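Local atomic coordinates of cell division control protein Cdc48 (Mycobacterium smegmatis, PDB entry 5E7P), a protein that probably binds ATP and hydrolyses it, as an AAA-type ATPase with two nucleotide-binding modules, and here carries bound ADP. Residues D429-A432 with V433-G437; G601-D604 with K605-S609; S700-T703 with A704-S708. All blocks are in the same frame, centred on the assembly; numbering follows the deposited sequence.

In the fold
The three contacts are short stretches of about two helical turns set far apart in one chain, and none touches another. Contact 1, in helix 427-448, is the one next to a nucleotide: the side chain of Ala-431 lies about 5 Å from a bound ADP, and that of Asp-429 about 7 Å from Gly-273, which binds it. Contact 2 opens helix 602-617 in the second AAA module, and contact 3 closes helix 690-707 of the following lid; both lie away from the nucleotide sites. Centre to centre, contacts 1 and 2 are 47 Å apart, on opposite sides of the chain's centre. Contact 3 is 37 Å from contact 1 and 52 Å from contact 2.

Contact 1: D429-A432 with V433-G437; sequences DLAA and VVREG
One face of the Arg-435 guanidinium lies over Ala-432, whose CA stands 3.6 Å above the plane and offset toward its rim. Two nitrogens share the contact: Arg-435 NH2 reaches Ala-432 CB at 3.7 Å, and Arg-435 NH1 comes within 4.0 Å of Ala-431 CB. The bend at chi3 (-55°) explains this, since it folds the end of the arginine back along the helix, over the preceding turn. Underneath runs regular alpha-helical i to i+4 bonding. Arg-435 N donates to Ala-431 O at 2.9 Å with an N-H...O angle of 159°, and Glu-436 N donates to Ala-432 O at 3.0 Å. This is the start of helix 427-448, beside the ADP of the first AAA module; Ala-431 and helix 394-404, through Leu-404, meet close to that nucleotide. On another side of the turn, Val-433 CG2 touches Asp-429 O at 3.2 Å and Val-434 CG2 packs on Leu-430 O at 3.3 Å. Both carboxylates are buried and bonded outside the turn. Asp-429 accepts from the backbone N of Leu-469 and of Val-426, while Glu-436 OE2 forms salt bridges with Arg-37 and Arg-440.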
ATOM      1  N   ASP A 429       8.382  -1.551   6.798  1.00 31.14           N
ATOM      2  CA  ASP A 429       9.480  -1.481   5.842  1.00 32.02           C
ATOM      3  C   ASP A 429      10.753  -1.001   6.523  1.00 31.19           C
ATOM      4  O   ASP A 429      11.826  -1.567   6.315  1.00 31.47           O
ATOM      5  CB  ASP A 429       9.126  -0.537   4.693  1.00 34.68           C
ATOM      6  CG  ASP A 429       7.833  -0.917   4.003  1.00 37.41           C
ATOM      7  OD1 ASP A 429       7.554  -2.130   3.884  1.00 40.26           O
ATOM      8  OD2 ASP A 429       7.096  -0.001   3.575  1.00 36.52           O
ATOM      9  N   LEU A 430      10.622   0.046   7.334  1.00 28.62           N
ATOM     10  CA  LEU A 430      11.751   0.619   8.058  1.00 26.39           C
ATOM     11  C   LEU A 430      12.369  -0.405   9.003  1.00 27.12           C
ATOM     12  O   LEU A 430      13.591  -0.463   9.161  1.00 26.83           O
ATOM     13  CB  LEU A 430      11.311   1.862   8.834  1.00 25.66           C
ATOM     14  CG  LEU A 430      10.818   3.039   7.989  1.00 25.34           C
ATOM     15  CD1 LEU A 430      10.116   4.075   8.853  1.00 25.11           C
ATOM     16  CD2 LEU A 430      11.978   3.673   7.230  1.00 25.13           C
ATOM     17  N   ALA A 431      11.517  -1.217   9.623  1.00 25.97           N
ATOM     18  CA  ALA A 431      11.981  -2.302  10.476  1.00 26.53           C
ATOM     19  C   ALA A 431      12.787  -3.302   9.652  1.00 29.02           C
ATOM     20  O   ALA A 431      13.854  -3.749  10.073  1.00 31.70           O
ATOM     21  CB  ALA A 431      10.809  -2.990  11.154  1.00 24.40           C
ATOM     22  N   ALA A 432      12.274  -3.638   8.472  1.00 29.43           N
ATOM     23  CA  ALA A 432      12.970  -4.539   7.558  1.00 29.27           C
ATOM     24  C   ALA A 432      14.281  -3.921   7.080  1.00 30.61           C
ATOM     25  O   ALA A 432      15.281  -4.617   6.906  1.00 31.28           O
ATOM     26  CB  ALA A 432      12.084  -4.885   6.377  1.00 27.29           C
ATOM     27  N   VAL A 433      14.269  -2.609   6.868  1.00 31.87           N
ATOM     28  CA  VAL A 433      15.480  -1.880   6.505  1.00 33.13           C
ATOM     29  C   VAL A 433      16.544  -2.044   7.584  1.00 33.69           C
ATOM     30  O   VAL A 433      17.710  -2.302   7.286  1.00 34.73           O
ATOM     31  CB  VAL A 433      15.189  -0.378   6.281  1.00 32.09           C
ATOM     32  CG1 VAL A 433      16.478   0.428   6.263  1.00 31.99           C
ATOM     33  CG2 VAL A 433      14.408  -0.173   4.986  1.00 31.56           C
ATOM     34  N   VAL A 434      16.127  -1.918   8.841  1.00 31.76           N
ATOM     35  CA  VAL A 434      17.041  -2.034   9.971  1.00 32.26           C
ATOM     36  C   VAL A 434      17.554  -3.465  10.154  1.00 36.43           C
ATOM     37  O   VAL A 434      18.735  -3.673  10.442  1.00 38.29           O
ATOM     38  CB  VAL A 434      16.394  -1.513  11.273  1.00 30.83           C
ATOM     39  CG1 VAL A 434      17.259  -1.839  12.478  1.00 31.38           C
ATOM     40  CG2 VAL A 434      16.157  -0.012  11.180  1.00 28.87           C
ATOM     41  N   ARG A 435      16.674  -4.446   9.975  1.00 37.15           N
ATOM     42  CA  ARG A 435      17.078  -5.848  10.068  1.00 41.10           C
ATOM     43  C   ARG A 435      18.133  -6.182   9.022  1.00 45.02           C
ATOM     44  O   ARG A 435      19.104  -6.884   9.311  1.00 47.51           O
ATOM     45  CB  ARG A 435      15.877  -6.789   9.923  1.00 41.52           C
ATOM     46  CG  ARG A 435      14.865  -6.690  11.056  1.00 42.55           C
ATOM     47  CD  ARG A 435      13.982  -7.927  11.136  1.00 44.05           C
ATOM     48  NE  ARG A 435      13.305  -8.206   9.875  1.00 44.13           N
ATOM     49  CZ  ARG A 435      12.150  -7.658   9.510  1.00 42.34           C
ATOM     50  NH1 ARG A 435      11.544  -6.793  10.312  1.00 40.15           N
ATOM     51  NH2 ARG A 435      11.605  -7.972   8.342  1.00 42.52           N
ATOM     52  N   GLU A 436      17.936  -5.667   7.811  1.00 43.60           N
ATOM     53  CA  GLU A 436      18.896  -5.854   6.731  1.00 44.31           C
ATOM     54  C   GLU A 436      20.207  -5.154   7.070  1.00 46.32           C
ATOM     55  O   GLU A 436      21.287  -5.672   6.792  1.00 47.80           O
ATOM     56  CB  GLU A 436      18.334  -5.319   5.411  1.00 42.65           C
ATOM     57  CG  GLU A 436      19.309  -5.379   4.246  1.00 45.48           C
ATOM     58  CD  GLU A 436      19.664  -6.799   3.843  1.00 48.93           C
ATOM     59  OE1 GLU A 436      18.812  -7.698   4.013  1.00 50.57           O
ATOM     60  OE2 GLU A 436      20.797  -7.015   3.355  1.00 49.30           O
ATOM     61  N   GLY A 437      20.100  -3.978   7.680  1.00 45.94           N
ATOM     62  CA  GLY A 437      21.268  -3.226   8.097  1.00 46.51           C
ATOM     63  C   GLY A 437      22.085  -3.992   9.117  1.00 47.77           C
ATOM     64  O   GLY A 437      23.312  -3.887   9.152  1.00 49.73           O
TER

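Contact 2: G601-D604 with K605-S609; sequences GVTD and KVVAS
Four i to i+4 bonds join 601-604 to 605-609, the straightest being Val-607 N to Thr-603 O at 2.9 Å with an N-H...O angle of 172°. They make up the first two turns of helix 602-617 in the second AAA module, with Gly-601 at the N-cap position; its positive phi of 81° is a conformation that favours glycine. The opening bond, from Lys-605 N to Gly-601 O, is longer at 3.2 Å, and its donor is tilted from the carbonyl plane. Lys-605 runs back along the first turn as an extended chain beyond CG, its methylenes passing alongside the glycine carbonyl: Lys-605 CG lies 3.2 Å and CE 3.4 Å from Gly-601 O. Two residues on, Thr-603 and Val-607 stand side by side and point the same way. With Thr-603 OG1 beside its own backbone N (chi1 -66°), the methyl is left to meet the valine, while the hydroxyl hydrogen-bonds Asp-599 OD2. Val-606 faces helices 552-558 and 563-576, touching Met-556 and Val-567, and Ser-609 OG bonds Glu-564. Between the two branched side chains, Thr-603 CG2 meets Val-607 CG2 at 4.1 Å.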
ATOM      1  N   GLY A 601     -34.402   6.132  -7.019  1.00 63.49           N
ATOM      2  CA  GLY A 601     -33.968   7.202  -6.141  1.00 60.63           C
ATOM      3  C   GLY A 601     -32.678   6.928  -5.391  1.00 58.26           C
ATOM      4  O   GLY A 601     -32.332   7.662  -4.465  1.00 56.02           O
ATOM      5  N   VAL A 602     -31.965   5.876  -5.784  1.00 57.14           N
ATOM      6  CA  VAL A 602     -30.692   5.545  -5.146  1.00 54.42           C
ATOM      7  C   VAL A 602     -29.645   6.629  -5.406  1.00 51.61           C
ATOM      8  O   VAL A 602     -28.963   7.079  -4.482  1.00 49.15           O
ATOM      9  CB  VAL A 602     -30.163   4.161  -5.594  1.00 53.81           C
ATOM     10  CG1 VAL A 602     -28.689   4.004  -5.241  1.00 51.34           C
ATOM     11  CG2 VAL A 602     -30.990   3.050  -4.963  1.00 54.95           C
ATOM     12  N   THR A 603     -29.539   7.056  -6.661  1.00 51.68           N
ATOM     13  CA  THR A 603     -28.607   8.115  -7.040  1.00 50.09           C
ATOM     14  C   THR A 603     -28.943   9.435  -6.345  1.00 49.24           C
ATOM     15  O   THR A 603     -28.049  10.138  -5.864  1.00 47.23           O
ATOM     16  CB  THR A 603     -28.582   8.320  -8.572  1.00 50.18           C
ATOM     17  OG1 THR A 603     -28.043   7.151  -9.200  1.00 52.05           O
ATOM     18  CG2 THR A 603     -27.727   9.519  -8.945  1.00 46.46           C
ATOM     19  N   ASP A 604     -30.234   9.758  -6.290  1.00 49.95           N
ATOM     20  CA  ASP A 604     -30.702  10.983  -5.649  1.00 51.02           C
ATOM     21  C   ASP A 604     -30.218  11.082  -4.207  1.00 49.30           C
ATOM     22  O   ASP A 604     -29.630  12.090  -3.809  1.00 46.91           O
ATOM     23  CB  ASP A 604     -32.230  11.067  -5.680  1.00 56.35           C
ATOM     24  CG  ASP A 604     -32.775  11.295  -7.077  1.00 61.92           C
ATOM     25  OD1 ASP A 604     -32.042  11.858  -7.918  1.00 62.79           O
ATOM     26  OD2 ASP A 604     -33.940  10.913  -7.329  1.00 65.16           O
ATOM     27  N   LYS A 605     -30.470  10.030  -3.435  1.00 49.28           N
ATOM     28  CA  LYS A 605     -30.073   9.990  -2.032  1.00 48.26           C
ATOM     29  C   LYS A 605     -28.561  10.124  -1.865  1.00 45.25           C
ATOM     30  O   LYS A 605     -28.094  10.774  -0.932  1.00 43.91           O
ATOM     31  CB  LYS A 605     -30.566   8.701  -1.370  1.00 49.43           C
ATOM     32  CG  LYS A 605     -32.077   8.559  -1.352  1.00 52.74           C
ATOM     33  CD  LYS A 605     -32.489   7.099  -1.235  1.00 55.55           C
ATOM     34  CE  LYS A 605     -33.964   6.908  -1.570  1.00 58.33           C
ATOM     35  NZ  LYS A 605     -34.272   5.496  -1.948  1.00 59.00           N
ATOM     36  N   VAL A 606     -27.804   9.510  -2.770  1.00 43.55           N
ATOM     37  CA  VAL A 606     -26.346   9.584  -2.725  1.00 42.08           C
ATOM     38  C   VAL A 606     -25.858  11.015  -2.943  1.00 41.58           C
ATOM     39  O   VAL A 606     -25.056  11.533  -2.162  1.00 40.46           O
ATOM     40  CB  VAL A 606     -25.689   8.654  -3.769  1.00 40.12           C
ATOM     41  CG1 VAL A 606     -24.197   8.903  -3.834  1.00 35.16           C
ATOM     42  CG2 VAL A 606     -25.967   7.197  -3.438  1.00 42.78           C
ATOM     43  N   VAL A 607     -26.354  11.646  -4.003  1.00 41.28           N
ATOM     44  CA  VAL A 607     -25.980  13.019  -4.334  1.00 38.41           C
ATOM     45  C   VAL A 607     -26.378  13.999  -3.227  1.00 39.75           C
ATOM     46  O   VAL A 607     -25.573  14.835  -2.806  1.00 40.59           O
ATOM     47  CB  VAL A 607     -26.600  13.462  -5.676  1.00 36.07           C
ATOM     48  CG1 VAL A 607     -26.371  14.943  -5.907  1.00 34.24           C
ATOM     49  CG2 VAL A 607     -26.027  12.641  -6.822  1.00 35.16           C
ATOM     50  N   ALA A 608     -27.617  13.887  -2.755  1.00 38.97           N
ATOM     51  CA  ALA A 608     -28.100  14.735  -1.669  1.00 39.54           C
ATOM     52  C   ALA A 608     -27.262  14.530  -0.412  1.00 40.05           C
ATOM     53  O   ALA A 608     -26.951  15.483   0.304  1.00 39.64           O
ATOM     54  CB  ALA A 608     -29.570  14.459  -1.383  1.00 40.33           C
ATOM     55  N   SER A 609     -26.894  13.279  -0.153  1.00 41.87           N
ATOM     56  CA  SER A 609     -26.032  12.962   0.977  1.00 43.63           C
ATOM     57  C   SER A 609     -24.643  13.545   0.747  1.00 40.41           C
ATOM     58  O   SER A 609     -24.004  14.037   1.676  1.00 40.38           O
ATOM     59  CB  SER A 609     -25.940  11.449   1.184  1.00 46.95           C
ATOM     60  OG  SER A 609     -25.135  11.136   2.307  1.00 48.49           O
TER

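Contact 3: S700-T703 with A704-S708; sequences SAMT and AMRRS
Met-702 lays its thioether over one face of the Arg-706 guanidinium, with SD 3.2 Å above the plane and offset toward the rim. The two side chains run at a slant to each other. Met-702 SD is 3.5 Å from Arg-706 NE, and the terminal methyl carries the overlap further, Met-702 CE standing 3.6 Å from Arg-706 NH1. Bends at chi2 (63°) and chi3 of the methionine curl its end toward the arginine, which itself runs extended from CG to NE. Sulfur and methyl thus cover a flat cation by van der Waals packing, and the polarisable sulfur may also be favourable to the nearby positive charge. The backbone beneath repeats the i to i+4 pattern, Arg-706 N donating to Met-702 O at 3.0 Å. One residue further, Arg-707 N bonds Thr-703 O at 3.1 Å with an N-H...O angle of 146°; Ser-708 is the first residue past the helix. Thr-703 OG1 bonds back to Glu-699 O, and Arg-707 forms a salt bridge with Asp-718. These residues end helix 690-707 of the AAA+ lid. Ser-700 and Thr-703 lie against helix 716-725 of the same lid, Ala-704 touches both Asp-718 of that helix and Glu-45 of helix 44-50, and Met-702 and Met-705 pack on Leu-22 of strand 22-28 and on helix 44-50, joining the lid to the N-terminal part of the chain.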
ATOM      1  N   SER A 700       9.585   2.353 -27.854  1.00 40.12           N
ATOM      2  CA  SER A 700      10.889   2.615 -28.456  1.00 40.47           C
ATOM      3  C   SER A 700      11.947   1.680 -27.887  1.00 40.67           C
ATOM      4  O   SER A 700      12.713   1.067 -28.632  1.00 41.92           O
ATOM      5  CB  SER A 700      11.314   4.069 -28.239  1.00 39.12           C
ATOM      6  OG  SER A 700      10.472   4.963 -28.947  1.00 39.56           O
ATOM      7  N   ALA A 701      11.979   1.577 -26.563  1.00 39.24           N
ATOM      8  CA  ALA A 701      12.946   0.727 -25.884  1.00 37.72           C
ATOM      9  C   ALA A 701      12.761  -0.730 -26.288  1.00 38.06           C
ATOM     10  O   ALA A 701      13.734  -1.445 -26.521  1.00 36.66           O
ATOM     11  CB  ALA A 701      12.828   0.886 -24.374  1.00 34.30           C
ATOM     12  N   MET A 702      11.506  -1.159 -26.380  1.00 39.30           N
ATOM     13  CA  MET A 702      11.190  -2.531 -26.770  1.00 39.07           C
ATOM     14  C   MET A 702      11.574  -2.794 -28.224  1.00 41.96           C
ATOM     15  O   MET A 702      12.074  -3.870 -28.561  1.00 43.75           O
ATOM     16  CB  MET A 702       9.704  -2.828 -26.544  1.00 38.55           C
ATOM     17  CG  MET A 702       9.266  -4.210 -27.013  1.00 41.30           C
ATOM     18  SD  MET A 702      10.079  -5.563 -26.138  1.00 54.21           S
ATOM     19  CE  MET A 702       8.989  -5.789 -24.736  1.00 27.87           C
ATOM     20  N   THR A 703      11.344  -1.805 -29.082  1.00 42.52           N
ATOM     21  CA  THR A 703      11.728  -1.902 -30.485  1.00 45.50           C
ATOM     22  C   THR A 703      13.239  -2.088 -30.616  1.00 46.35           C
ATOM     23  O   THR A 703      13.712  -2.847 -31.461  1.00 48.43           O
ATOM     24  CB  THR A 703      11.278  -0.653 -31.282  1.00 46.39           C
ATOM     25  OG1 THR A 703       9.846  -0.595 -31.319  1.00 45.70           O
ATOM     26  CG2 THR A 703      11.804  -0.701 -32.705  1.00 48.48           C
ATOM     27  N   ALA A 704      13.991  -1.405 -29.757  1.00 44.50           N
ATOM     28  CA  ALA A 704      15.447  -1.489 -29.779  1.00 44.54           C
ATOM     29  C   ALA A 704      15.957  -2.816 -29.223  1.00 47.23           C
ATOM     30  O   ALA A 704      16.905  -3.394 -29.755  1.00 51.00           O
ATOM     31  CB  ALA A 704      16.051  -0.328 -29.015  1.00 41.39           C
ATOM     32  N   MET A 705      15.331  -3.292 -28.151  1.00 45.48           N
ATOM     33  CA  MET A 705      15.725  -4.555 -27.532  1.00 45.55           C
ATOM     34  C   MET A 705      15.497  -5.732 -28.478  1.00 45.99           C
ATOM     35  O   MET A 705      16.330  -6.634 -28.569  1.00 44.73           O
ATOM     36  CB  MET A 705      14.966  -4.780 -26.219  1.00 43.84           C
ATOM     37  CG  MET A 705      15.287  -3.773 -25.122  1.00 42.00           C
ATOM     38  SD  MET A 705      16.937  -3.973 -24.427  1.00 52.43           S
ATOM     39  CE  MET A 705      16.750  -5.501 -23.512  1.00 51.69           C
ATOM     40  N   ARG A 706      14.368  -5.717 -29.181  1.00 46.56           N
ATOM     41  CA  ARG A 706      14.048  -6.785 -30.125  1.00 48.31           C
ATOM     42  C   ARG A 706      14.934  -6.723 -31.369  1.00 50.67           C
ATOM     43  O   ARG A 706      15.323  -7.759 -31.914  1.00 50.99           O
ATOM     44  CB  ARG A 706      12.573  -6.739 -30.534  1.00 46.30           C
ATOM     45  CG  ARG A 706      11.588  -7.012 -29.409  1.00 42.69           C
ATOM     46  CD  ARG A 706      10.219  -7.363 -29.970  1.00 41.16           C
ATOM     47  NE  ARG A 706       9.171  -7.353 -28.952  1.00 40.09           N
ATOM     48  CZ  ARG A 706       8.981  -8.320 -28.061  1.00 38.49           C
ATOM     49  NH1 ARG A 706       7.996  -8.226 -27.180  1.00 34.25           N
ATOM     50  NH2 ARG A 706       9.778  -9.382 -28.046  1.00 41.61           N
ATOM     51  N   ARG A 707      15.246  -5.508 -31.812  1.00 51.62           N
ATOM     52  CA  ARG A 707      16.087  -5.312 -32.989  1.00 55.06           C
ATOM     53  C   ARG A 707      17.475  -5.908 -32.784  1.00 58.99           C
ATOM     54  O   ARG A 707      17.906  -6.777 -33.540  1.00 60.27           O
ATOM     55  CB  ARG A 707      16.198  -3.826 -33.340  1.00 53.23           C
ATOM     56  CG  ARG A 707      17.166  -3.546 -34.477  1.00 53.55           C
ATOM     57  CD  ARG A 707      17.247  -2.065 -34.810  1.00 52.29           C
ATOM     58  NE  ARG A 707      17.421  -1.241 -33.618  1.00 52.42           N
ATOM     59  CZ  ARG A 707      18.555  -1.143 -32.929  1.00 53.55           C
ATOM     60  NH1 ARG A 707      19.628  -1.828 -33.305  1.00 54.55           N
ATOM     61  NH2 ARG A 707      18.613  -0.362 -31.858  1.00 53.08           N
ATOM     62  N   SER A 708      18.171  -5.437 -31.756  1.00 62.52           N
ATOM     63  CA  SER A 708      19.474  -5.985 -31.404  1.00 67.04           C
ATOM     64  C   SER A 708      19.699  -5.910 -29.900  1.00 69.08           C
ATOM     65  O   SER A 708      19.726  -4.823 -29.324  1.00 69.40           O
ATOM     66  CB  SER A 708      20.590  -5.246 -32.139  1.00 69.01           C
ATOM     67  OG  SER A 708      21.857  -5.767 -31.780  1.00 70.90           O
TER